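Local coordinates for protein phosphoglycerate oxidoreductase (Rhizobium etli, PDB 4HY3) that probably reduces 2-oxoacids such as hydroxypyruvate or glyoxylate with an NAD(P)H cofactor, as a member of the D-isomer specific 2-hydroxyacid dehydrogenase family, at residues V124-V129 with M344-A349. Residues are numbered along the deposited sequence; the frame is centred on the assembly and turned at random.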
loop_
_atom_site.group_PDB
_atom_site.type_symbol
_atom_site.label_atom_id
_atom_site.label_comp_id
_atom_site.label_asym_id
_atom_site.label_seq_id
_atom_site.Cartn_x
_atom_site.Cartn_y
_atom_site.Cartn_z
ATOM N N VAL A 124 -6.486 17.389 -25.864
ATOM C CA VAL A 124 -5.927 16.532 -24.849
ATOM C C VAL A 124 -4.411 16.734 -24.880
ATOM O O VAL A 124 -3.861 17.137 -25.911
ATOM C CB VAL A 124 -6.406 15.081 -25.092
ATOM C CG1 VAL A 124 -5.322 14.204 -25.681
ATOM C CG2 VAL A 124 -6.936 14.464 -23.823
ATOM N N THR A 125 -3.742 16.501 -23.751
ATOM C CA THR A 125 -2.289 16.731 -23.632
ATOM C C THR A 125 -1.678 15.570 -22.914
ATOM O O THR A 125 -2.350 14.812 -22.230
ATOM C CB THR A 125 -1.911 17.990 -22.810
ATOM O OG1 THR A 125 -2.733 18.039 -21.638
ATOM C CG2 THR A 125 -2.090 19.277 -23.623
ATOM N N THR A 126 -0.376 15.465 -23.034
ATOM C CA THR A 126 0.275 14.238 -22.721
ATOM C C THR A 126 1.420 14.493 -21.778
ATOM O O THR A 126 2.279 13.624 -21.607
ATOM C CB THR A 126 0.836 13.648 -24.021
ATOM O OG1 THR A 126 1.649 14.645 -24.672
ATOM C CG2 THR A 126 -0.313 13.228 -24.933
ATOM N N GLY A 127 1.423 15.694 -21.194
ATOM C CA GLY A 127 2.478 16.168 -20.306
ATOM C C GLY A 127 2.706 15.358 -19.037
ATOM O O GLY A 127 3.769 15.455 -18.418
ATOM N N GLN A 128 1.730 14.547 -18.633
ATOM C CA GLN A 128 1.933 13.789 -17.410
ATOM C C GLN A 128 2.956 12.671 -17.555
ATOM O O GLN A 128 3.381 12.092 -16.558
ATOM C CB GLN A 128 0.636 13.316 -16.789
ATOM C CG GLN A 128 0.009 12.170 -17.511
ATOM C CD GLN A 128 -0.850 11.381 -16.574
ATOM O OE1 GLN A 128 -0.645 11.411 -15.355
ATOM N NE2 GLN A 128 -1.825 10.668 -17.132
ATOM N N VAL A 129 3.366 12.391 -18.790
ATOM C CA VAL A 129 4.468 11.462 -19.017
ATOM C C VAL A 129 5.758 11.897 -18.326
ATOM O O VAL A 129 6.614 11.086 -18.050
ATOM C CB VAL A 129 4.757 11.207 -20.515
ATOM C CG1 VAL A 129 3.516 10.683 -21.224
ATOM C CG2 VAL A 129 5.340 12.445 -21.205
HETATM N N MSE A 344 -9.798 9.800 -21.561
HETATM C CA MSE A 344 -9.520 9.677 -20.131
HETATM C C MSE A 344 -8.079 9.874 -19.824
HETATM O O MSE A 344 -7.742 10.402 -18.776
HETATM C CB MSE A 344 -9.817 8.275 -19.600
HETATM C CG MSE A 344 -11.275 7.855 -19.536
HETATM SE SE MSE A 344 -12.380 9.223 -18.647
HETATM C CE MSE A 344 -12.065 8.844 -16.733
ATOM N N ARG A 345 -7.220 9.448 -20.741
ATOM C CA ARG A 345 -5.824 9.168 -20.438
ATOM C C ARG A 345 -4.966 10.425 -20.398
ATOM O O ARG A 345 -4.180 10.620 -19.471
ATOM C CB ARG A 345 -5.240 8.115 -21.419
ATOM C CG ARG A 345 -3.904 7.526 -20.973
ATOM C CD ARG A 345 -3.703 7.853 -19.501
ATOM N NE ARG A 345 -2.839 6.920 -18.796
ATOM C CZ ARG A 345 -2.587 6.968 -17.488
ATOM N NH1 ARG A 345 -3.128 7.898 -16.718
ATOM N NH2 ARG A 345 -1.789 6.074 -16.952
ATOM N N CYS A 346 -5.105 11.248 -21.425
ATOM C CA CYS A 346 -4.367 12.487 -21.519
ATOM C C CYS A 346 -5.211 13.566 -20.864
ATOM O O CYS A 346 -6.419 13.396 -20.731
ATOM C CB CYS A 346 -4.125 12.833 -22.993
ATOM S SG CYS A 346 -3.495 11.506 -24.078
ATOM N N LYS A 347 -4.590 14.677 -20.479
ATOM C CA LYS A 347 -5.305 15.749 -19.800
ATOM C C LYS A 347 -6.261 16.531 -20.727
ATOM O O LYS A 347 -5.912 16.858 -21.851
ATOM C CB LYS A 347 -4.320 16.690 -19.112
ATOM C CG LYS A 347 -5.003 17.613 -18.123
ATOM C CD LYS A 347 -4.227 18.892 -17.863
ATOM C CE LYS A 347 -3.323 18.776 -16.635
ATOM N NZ LYS A 347 -3.130 20.101 -15.963
ATOM N N ARG A 348 -7.466 16.826 -20.251
ATOM C CA ARG A 348 -8.384 17.700 -20.988
ATOM C C ARG A 348 -8.106 19.183 -20.680
ATOM O O ARG A 348 -7.480 19.478 -19.664
ATOM C CB ARG A 348 -9.815 17.385 -20.573
ATOM C CG ARG A 348 -10.774 17.470 -21.719
ATOM C CD ARG A 348 -11.286 16.099 -22.032
ATOM N NE ARG A 348 -12.680 16.037 -21.651
ATOM C CZ ARG A 348 -13.326 14.924 -21.329
ATOM N NH1 ARG A 348 -12.702 13.748 -21.330
ATOM N NH2 ARG A 348 -14.609 14.999 -21.007
ATOM N N ALA A 349 -8.586 20.092 -21.536
ATOM C CA ALA A 349 -8.553 21.562 -21.319
ATOM C C ALA A 349 -9.961 22.181 -21.395
ATOM O O ALA A 349 -10.797 21.638 -22.121
ATOM C CB ALA A 349 -7.685 22.199 -22.368
#
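Thr125 and Lys347 form an antiparallel hydrogen-bonded pair, where the chain, returning after helix 320-338, lays the short, weakly bonded strand 347-348 along the edge of strand 122-125. Thr125 N gives its hydrogen to Lys347 O at 2.9 Å; the return bond from Lys347 N to Thr125 O is less certain, since that oxygen sits too near a neighbour in the model. The same Lys347 O also receives a weak bond from Thr125 OG1 and a CH···O contact from Val124 CA at 3.0 Å.

The close packing lies on the Cys346 side. Val124 CG1 rests on Cys346 CB, while Cys346 SG sits 3.6 Å from that same CG1 and 3.7 Å from Thr126 CG2. Cys346 SG stands anti to its carbonyl carbon (chi1 -48°), which brings the sulfur against both methyls, met from directions about a right angle apart; Met329 of helix 320-338 adds to this apolar patch. With an alanine in place of Val124, both branches go, and Cys346 CB and SG would probably lose the methyl they pack on, opening a gap beside the strand pair.

The other side is looser. Thr125 OG1 lies alongside Lys347 CB at 3.3 Å, but the lysine chain then leads away from the contact and is exposed. At the far end, Gln128 crosses Arg345, its amide plane 88° from the guanidinium; NE2 makes just a weak bond to Arg345 O at 3.3 Å. Arg345 NH2 makes a salt bridge to Glu216 of the second subunit, and Arg348 pairs likewise with Glu350 of that subunit. The chemistry thus divides: modest backbone bonding and apolar packing add an outermost antiparallel strand, consistent with the C-terminal chain's return to the substrate-binding domain in this family, while the arginine charges serve the subunit interface.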